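Local structure of uncharacterized protein (Pyrococcus furiosus DSM 3638, 3WZ2) at residues Pro9-Val17 and Ile49-Ile57; Pro27-Ile35 and Leu222-Arg233. The protein is an archaeal homolog of proteasome-assembly chaperones and probably takes part in assembling or activating the proteasome. All blocks are in the same frame, centred on the assembly; numbering follows the deposited sequence.

Contact 1: residues Pro9-Val17 and Ile49-Ile57; sequences PVNLVLPEV and IGYVDSLFI
Pro-9 O takes the hydroxyl of Ser-54, OG lying 2.7 Å away with a C=O...OG angle of 165°. The same OG accepts Phe-56 N in an ST turn, pinning the start of the type I turn Ser-54 to Ile-57. Val-10 sends CG1, anti to its own nitrogen (chi1 169°), obliquely against CG1 of Val-52 and also rests on Leu-93 of helix 91-107. Asn-11 and Asp-53 form an antiparallel hydrogen-bonded pair at the edge of the mixed sheet: Asn-11 N reaches Asp-53 O at 2.9 Å, almost straight (178°), and Asp-53 N answers to Asn-11 O. Leu-12 faces the helix side, its CD1 3.9 Å from Val-52 CG2. Val-13 and Tyr-51 form the next such pair, N to O both ways, and Val-13 O also takes a CA-H...O contact from Gly-50 CA (3.0 Å), which forms a classic bulge with Ile-49 opposite Phe-74. On the other face Val-13 lies alongside Tyr-51, with CB over the ring 3.9 Å from its centroid, a CH-pi contact. Trp-165 of the second subunit meets that ring edge-to-face; an alanine in place of Tyr-51 would probably leave Val-13 and this tryptophan without their aromatic partner. Leu-14 CD1 meets Ile-49 CD1 at 3.8 Å. Paired backbone bonds thus fix the edge strand, while apolar side chains pack one face against helix 91-107 and Tyr-51 carries the other to the neighbouring subunit.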
# COMPACT_ATOMS: atom_id res chain seq x y z
N PRO B 9 -6.80 13.37 -9.12
CA PRO B 9 -6.53 11.94 -9.40
C PRO B 9 -7.15 11.43 -10.70
O PRO B 9 -6.55 10.59 -11.36
CB PRO B 9 -7.16 11.20 -8.22
CG PRO B 9 -8.19 12.14 -7.69
CD PRO B 9 -7.77 13.55 -8.03
N VAL B 10 -8.34 11.92 -11.04
CA VAL B 10 -8.93 11.66 -12.36
C VAL B 10 -9.38 12.95 -12.96
O VAL B 10 -10.06 13.70 -12.32
CB VAL B 10 -10.12 10.71 -12.23
CG1 VAL B 10 -10.89 10.65 -13.53
CG2 VAL B 10 -9.67 9.32 -11.84
N ASN B 11 -9.01 13.22 -14.22
CA ASN B 11 -9.61 14.34 -14.97
C ASN B 11 -10.33 13.87 -16.18
O ASN B 11 -9.79 13.08 -16.95
CB ASN B 11 -8.58 15.38 -15.42
CG ASN B 11 -8.00 16.13 -14.24
OD1 ASN B 11 -8.47 17.23 -13.94
ND2 ASN B 11 -7.07 15.52 -13.51
N LEU B 12 -11.53 14.39 -16.41
CA LEU B 12 -12.22 14.15 -17.67
C LEU B 12 -11.82 15.20 -18.64
O LEU B 12 -12.06 16.37 -18.41
CB LEU B 12 -13.75 14.20 -17.52
CG LEU B 12 -14.64 13.01 -17.61
CD1 LEU B 12 -13.94 11.83 -16.97
CD2 LEU B 12 -15.98 13.30 -16.95
N VAL B 13 -11.26 14.79 -19.77
CA VAL B 13 -11.08 15.71 -20.87
C VAL B 13 -12.22 15.47 -21.83
O VAL B 13 -12.22 14.52 -22.58
CB VAL B 13 -9.70 15.52 -21.56
CG1 VAL B 13 -9.49 16.53 -22.69
CG2 VAL B 13 -8.58 15.67 -20.54
N LEU B 14 -13.18 16.36 -21.80
CA LEU B 14 -14.44 16.14 -22.46
C LEU B 14 -15.17 17.48 -22.64
O LEU B 14 -15.57 18.08 -21.64
CB LEU B 14 -15.28 15.20 -21.61
CG LEU B 14 -16.58 14.74 -22.23
CD1 LEU B 14 -16.32 14.03 -23.55
CD2 LEU B 14 -17.32 13.82 -21.28
N PRO B 15 -15.37 17.93 -23.89
CA PRO B 15 -16.15 19.16 -24.05
C PRO B 15 -17.60 18.98 -23.62
O PRO B 15 -18.12 17.86 -23.63
CB PRO B 15 -16.07 19.45 -25.56
CG PRO B 15 -15.68 18.18 -26.19
CD PRO B 15 -14.90 17.39 -25.17
N GLU B 16 -18.20 20.08 -23.22
CA GLU B 16 -19.60 20.13 -22.83
C GLU B 16 -20.50 19.84 -24.01
O GLU B 16 -20.30 20.34 -25.11
CB GLU B 16 -19.94 21.48 -22.24
CG GLU B 16 -19.15 21.74 -20.97
CD GLU B 16 -19.70 22.89 -20.11
OE1 GLU B 16 -20.85 23.38 -20.33
OE2 GLU B 16 -18.95 23.30 -19.20
N VAL B 17 -21.41 18.90 -23.82
CA VAL B 17 -22.44 18.62 -24.78
C VAL B 17 -23.73 18.85 -24.03
O VAL B 17 -24.08 18.06 -23.15
CB VAL B 17 -22.34 17.17 -25.31
CG1 VAL B 17 -23.52 16.82 -26.22
CG2 VAL B 17 -21.02 16.97 -26.08
N ILE B 49 -14.07 12.24 -28.96
CA ILE B 49 -14.20 13.61 -28.47
C ILE B 49 -13.51 13.89 -27.13
O ILE B 49 -13.39 15.03 -26.73
CB ILE B 49 -15.68 14.07 -28.39
CG1 ILE B 49 -16.51 13.16 -27.46
CG2 ILE B 49 -16.28 14.12 -29.78
CD1 ILE B 49 -17.84 13.76 -27.04
N GLY B 50 -13.08 12.84 -26.43
CA GLY B 50 -12.41 13.01 -25.17
C GLY B 50 -11.94 11.73 -24.55
O GLY B 50 -12.02 10.67 -25.14
N TYR B 51 -11.42 11.83 -23.33
CA TYR B 51 -10.83 10.70 -22.66
C TYR B 51 -10.77 10.95 -21.18
O TYR B 51 -10.94 12.07 -20.71
CB TYR B 51 -9.43 10.41 -23.23
CG TYR B 51 -8.48 11.59 -23.18
CD1 TYR B 51 -8.62 12.64 -24.07
CD2 TYR B 51 -7.45 11.63 -22.27
CE1 TYR B 51 -7.75 13.72 -24.05
CE2 TYR B 51 -6.57 12.71 -22.24
CZ TYR B 51 -6.73 13.75 -23.12
OH TYR B 51 -5.86 14.84 -23.11
N VAL B 52 -10.50 9.89 -20.44
CA VAL B 52 -10.17 9.97 -19.04
C VAL B 52 -8.66 9.95 -18.86
O VAL B 52 -7.94 9.14 -19.44
CB VAL B 52 -10.73 8.79 -18.28
CG1 VAL B 52 -10.44 8.91 -16.81
CG2 VAL B 52 -12.21 8.66 -18.55
N ASP B 53 -8.18 10.85 -18.03
CA ASP B 53 -6.76 11.05 -17.82
C ASP B 53 -6.46 10.88 -16.34
O ASP B 53 -7.03 11.56 -15.50
CB ASP B 53 -6.37 12.47 -18.28
CG ASP B 53 -4.88 12.74 -18.13
OD1 ASP B 53 -4.06 11.80 -18.28
OD2 ASP B 53 -4.54 13.88 -17.83
N SER B 54 -5.56 9.96 -16.03
CA SER B 54 -5.17 9.70 -14.66
C SER B 54 -3.83 9.00 -14.63
O SER B 54 -3.56 8.10 -15.43
CB SER B 54 -6.20 8.78 -14.01
OG SER B 54 -5.83 8.35 -12.70
N LEU B 55 -3.01 9.37 -13.65
CA LEU B 55 -1.74 8.68 -13.40
C LEU B 55 -1.95 7.23 -13.07
O LEU B 55 -1.02 6.45 -13.12
CB LEU B 55 -0.99 9.32 -12.24
CG LEU B 55 -0.60 10.79 -12.43
CD1 LEU B 55 -0.12 11.35 -11.09
CD2 LEU B 55 0.45 10.95 -13.53
N PHE B 56 -3.16 6.86 -12.65
CA PHE B 56 -3.40 5.48 -12.23
C PHE B 56 -3.88 4.59 -13.37
O PHE B 56 -4.04 3.38 -13.19
CB PHE B 56 -4.36 5.47 -11.04
CG PHE B 56 -3.85 6.27 -9.86
CD1 PHE B 56 -4.29 7.57 -9.63
CD2 PHE B 56 -2.89 5.74 -9.02
CE1 PHE B 56 -3.79 8.31 -8.57
CE2 PHE B 56 -2.38 6.48 -7.96
CZ PHE B 56 -2.83 7.76 -7.74
N ILE B 57 -4.09 5.16 -14.54
CA ILE B 57 -4.33 4.37 -15.76
C ILE B 57 -2.98 3.99 -16.33
O ILE B 57 -2.14 4.84 -16.54
CB ILE B 57 -5.15 5.17 -16.79
CG1 ILE B 57 -6.58 5.36 -16.28
CG2 ILE B 57 -5.18 4.43 -18.13
CD1 ILE B 57 -7.35 6.41 -17.03

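Contact 2: residues Pro27-Ile35 and Leu222-Arg233; sequences PGVGLVGHI and LRRMHEQMEEAR
A water molecule joins Gly-30 to His-226: it accepts from Gly-30 N at 2.9 Å and lies 2.6 Å from His-226 NE2. The bridge links the glycine-rich loop that leads into helix 32-43 with the C-terminal helix 223-235, part of a predicted coiled coil, in this PAC2-family chain. Gly-30 has a positive phi, which favours glycine, and Leu-31 follows at the N-cap position. Its side chain points at the C-terminal helix, where CD1 packs 4.0 Å from Leu-222 CG while CD2 lies 4.1 Å from Met-229 SD, the leucine and methionine side chains running past each other in opposite directions. One turn further into its helix, His-34 and Met-225 reach toward each other from opposite sides. Extended to its end, with CG anti to the backbone nitrogen (chi1 -163°), Met-225 lays its methyl CE over one face of the imidazole, 3.9 Å from the ring centroid and 18° off the normal; the sulfur, SD, approaches the ring obliquely. The methyl also touches Pro-27 CG, the two side chains crossing at about a right angle. Leu-222 CD2 approaches the edge of the same ring and presses on Ile-35 CG1 at 3.4 Å, tighter than usual for two carbons. The sides in contact are therefore largely apolar, with the water bridge as a polar link. Near the far end, the poorly ordered Arg-233 pairs with Glu-230 and brings the edge of its guanidinium toward Gly-28 CA. Met-229 SD lies 3.2 Å from Gly-28 O, and the bend at the last torsion brings CE to 3.3 Å from the same oxygen.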
# COMPACT_ATOMS: atom_id res chain seq x y z
N PRO B 27 -16.17 -2.56 -19.45
CA PRO B 27 -16.10 -4.01 -19.33
C PRO B 27 -16.78 -4.57 -18.12
O PRO B 27 -16.71 -4.00 -17.04
CB PRO B 27 -14.59 -4.29 -19.24
CG PRO B 27 -13.94 -3.08 -19.86
CD PRO B 27 -14.83 -1.94 -19.52
N GLY B 28 -17.44 -5.69 -18.29
CA GLY B 28 -18.24 -6.29 -17.23
C GLY B 28 -18.68 -7.66 -17.76
O GLY B 28 -18.11 -8.16 -18.72
N VAL B 29 -19.71 -8.24 -17.15
CA VAL B 29 -20.09 -9.63 -17.40
C VAL B 29 -20.42 -9.84 -18.87
O VAL B 29 -21.15 -9.06 -19.46
CB VAL B 29 -21.42 -10.01 -16.66
CG1 VAL B 29 -21.70 -11.51 -16.76
CG2 VAL B 29 -21.46 -9.58 -15.20
N GLY B 30 -19.88 -10.90 -19.45
CA GLY B 30 -20.07 -11.22 -20.85
C GLY B 30 -19.45 -10.28 -21.83
O GLY B 30 -19.63 -10.44 -23.04
N LEU B 31 -18.78 -9.25 -21.34
CA LEU B 31 -18.44 -8.07 -22.14
C LEU B 31 -19.62 -7.55 -22.97
O LEU B 31 -19.45 -6.98 -24.04
CB LEU B 31 -17.25 -8.36 -23.01
CG LEU B 31 -15.94 -8.63 -22.27
CD1 LEU B 31 -14.89 -9.10 -23.26
CD2 LEU B 31 -15.42 -7.39 -21.55
N VAL B 32 -20.81 -7.67 -22.44
CA VAL B 32 -22.02 -7.31 -23.15
C VAL B 32 -22.01 -5.84 -23.44
O VAL B 32 -22.21 -5.41 -24.58
CB VAL B 32 -23.27 -7.72 -22.38
CG1 VAL B 32 -24.55 -7.26 -23.04
CG2 VAL B 32 -23.31 -9.24 -22.21
N GLY B 33 -21.82 -5.04 -22.42
CA GLY B 33 -21.85 -3.58 -22.60
C GLY B 33 -20.71 -3.10 -23.46
O GLY B 33 -20.89 -2.18 -24.27
N HIS B 34 -19.54 -3.71 -23.27
CA HIS B 34 -18.34 -3.37 -24.06
C HIS B 34 -18.52 -3.62 -25.55
O HIS B 34 -18.26 -2.75 -26.39
CB HIS B 34 -17.18 -4.20 -23.54
CG HIS B 34 -15.90 -3.95 -24.25
ND1 HIS B 34 -15.10 -2.87 -23.96
CD2 HIS B 34 -15.27 -4.65 -25.23
CE1 HIS B 34 -14.05 -2.88 -24.76
NE2 HIS B 34 -14.11 -3.96 -25.52
N ILE B 35 -19.04 -4.79 -25.90
CA ILE B 35 -19.34 -5.06 -27.31
C ILE B 35 -20.40 -4.10 -27.84
O ILE B 35 -20.28 -3.53 -28.93
CB ILE B 35 -19.79 -6.54 -27.46
CG1 ILE B 35 -18.61 -7.46 -27.13
CG2 ILE B 35 -20.26 -6.81 -28.86
CD1 ILE B 35 -18.98 -8.88 -26.76
N LEU B 222 -11.98 -11.65 -28.33
CA LEU B 222 -12.14 -11.04 -27.01
C LEU B 222 -11.94 -12.07 -25.93
O LEU B 222 -12.05 -11.74 -24.75
CB LEU B 222 -13.52 -10.36 -26.83
CG LEU B 222 -13.90 -8.89 -27.09
CD1 LEU B 222 -13.16 -8.51 -28.32
CD2 LEU B 222 -15.33 -8.31 -27.17
N ARG B 223 -11.63 -13.31 -26.29
CA ARG B 223 -11.57 -14.39 -25.31
C ARG B 223 -10.44 -14.16 -24.28
O ARG B 223 -10.61 -14.49 -23.11
CB ARG B 223 -11.46 -15.77 -25.98
CG ARG B 223 -11.19 -16.92 -24.99
CD ARG B 223 -10.96 -18.30 -25.64
NE ARG B 223 -10.11 -18.18 -26.83
CZ ARG B 223 -8.78 -17.96 -26.79
NH1 ARG B 223 -8.13 -17.86 -25.62
NH2 ARG B 223 -8.09 -17.85 -27.92
N ARG B 224 -9.34 -13.56 -24.72
CA ARG B 224 -8.25 -13.24 -23.79
C ARG B 224 -8.66 -12.10 -22.84
O ARG B 224 -8.56 -12.25 -21.63
CB ARG B 224 -6.90 -12.96 -24.50
CG ARG B 224 -6.48 -11.51 -24.60
CD ARG B 224 -5.03 -11.27 -24.99
NE ARG B 224 -4.54 -10.12 -24.21
CZ ARG B 224 -3.28 -9.70 -24.19
NH1 ARG B 224 -2.35 -10.29 -24.94
NH2 ARG B 224 -2.95 -8.66 -23.42
N MET B 225 -9.15 -10.99 -23.39
CA MET B 225 -9.72 -9.89 -22.61
C MET B 225 -10.72 -10.36 -21.56
O MET B 225 -10.69 -9.92 -20.42
CB MET B 225 -10.41 -8.88 -23.51
CG MET B 225 -10.65 -7.55 -22.82
SD MET B 225 -11.80 -6.52 -23.71
CE MET B 225 -12.02 -5.18 -22.55
N HIS B 226 -11.59 -11.29 -21.93
CA HIS B 226 -12.54 -11.80 -20.97
C HIS B 226 -11.81 -12.51 -19.83
O HIS B 226 -12.20 -12.41 -18.67
CB HIS B 226 -13.54 -12.74 -21.64
CG HIS B 226 -14.66 -13.16 -20.75
ND1 HIS B 226 -14.55 -14.20 -19.86
CD2 HIS B 226 -15.90 -12.65 -20.58
CE1 HIS B 226 -15.68 -14.31 -19.18
NE2 HIS B 226 -16.51 -13.38 -19.59
N GLU B 227 -10.80 -13.29 -20.21
CA GLU B 227 -9.96 -14.04 -19.27
C GLU B 227 -9.23 -13.10 -18.31
O GLU B 227 -9.31 -13.25 -17.10
CB GLU B 227 -8.93 -14.85 -20.07
CG GLU B 227 -8.71 -16.28 -19.66
CD GLU B 227 -9.99 -16.98 -19.25
OE1 GLU B 227 -10.93 -16.98 -20.07
OE2 GLU B 227 -10.05 -17.51 -18.12
N GLN B 228 -8.52 -12.13 -18.89
CA GLN B 228 -7.94 -11.01 -18.15
C GLN B 228 -8.93 -10.46 -17.12
O GLN B 228 -8.59 -10.30 -15.95
CB GLN B 228 -7.59 -9.86 -19.11
CG GLN B 228 -6.14 -9.65 -19.54
CD GLN B 228 -5.35 -10.90 -19.88
OE1 GLN B 228 -5.11 -11.73 -19.00
NE2 GLN B 228 -4.90 -11.03 -21.14
N MET B 229 -10.13 -10.12 -17.58
CA MET B 229 -11.10 -9.42 -16.76
C MET B 229 -11.51 -10.27 -15.58
O MET B 229 -11.60 -9.76 -14.46
CB MET B 229 -12.34 -9.02 -17.58
CG MET B 229 -13.49 -8.49 -16.74
SD MET B 229 -15.07 -8.33 -17.59
CE MET B 229 -15.55 -10.05 -17.83
N GLU B 230 -11.76 -11.56 -15.82
CA GLU B 230 -12.18 -12.47 -14.74
C GLU B 230 -11.09 -12.65 -13.69
O GLU B 230 -11.37 -12.70 -12.49
CB GLU B 230 -12.59 -13.85 -15.30
CG GLU B 230 -13.85 -13.82 -16.16
CD GLU B 230 -15.14 -13.88 -15.37
OE1 GLU B 230 -15.43 -12.96 -14.56
OE2 GLU B 230 -15.87 -14.87 -15.57
N GLU B 231 -9.84 -12.73 -14.15
CA GLU B 231 -8.71 -12.78 -13.23
C GLU B 231 -8.66 -11.55 -12.32
O GLU B 231 -8.63 -11.68 -11.09
CB GLU B 231 -7.38 -13.02 -13.96
CG GLU B 231 -7.07 -14.49 -14.05
CD GLU B 231 -5.63 -14.81 -14.40
OE1 GLU B 231 -4.80 -14.89 -13.47
OE2 GLU B 231 -5.34 -14.97 -15.60
N ALA B 232 -8.74 -10.37 -12.93
CA ALA B 232 -8.77 -9.13 -12.18
C ALA B 232 -9.96 -9.04 -11.20
O ALA B 232 -9.81 -8.50 -10.12
CB ALA B 232 -8.76 -7.93 -13.12
N ARG B 233 -11.12 -9.57 -11.57
CA ARG B 233 -12.29 -9.54 -10.70
C ARG B 233 -12.09 -10.34 -9.40
O ARG B 233 -12.53 -9.88 -8.34
CB ARG B 233 -13.52 -10.06 -11.43
CG ARG B 233 -14.75 -10.37 -10.58
CD ARG B 233 -15.93 -10.65 -11.47
NE ARG B 233 -16.21 -9.52 -12.37
CZ ARG B 233 -16.86 -9.61 -13.54
NH1 ARG B 233 -17.33 -10.78 -13.98
NH2 ARG B 233 -17.05 -8.52 -14.26
O HOH W 1 -18.27 -12.63 -17.78

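From the N terminus the chain first runs through 9-17, the outermost strand at one side of the mixed sheet, then through strand 21-24 in its interior and the segment 27-35, a loop running into helix 32-43. That helix leads on to strand 47-53, where contact 1 closes a short loop of 31 residues. Contact 2 closes only near the C terminus, after 186 residues that include most of the sheet. Because 27-35 lies within the first loop and 222-233 beyond it, the two closures cross. They do not touch, their nearest atoms being about 11 Å apart. Contact 1 completes the sheet edge beside the second subunit; contact 2 ties the C-terminal helix back to the start of helix 32-43.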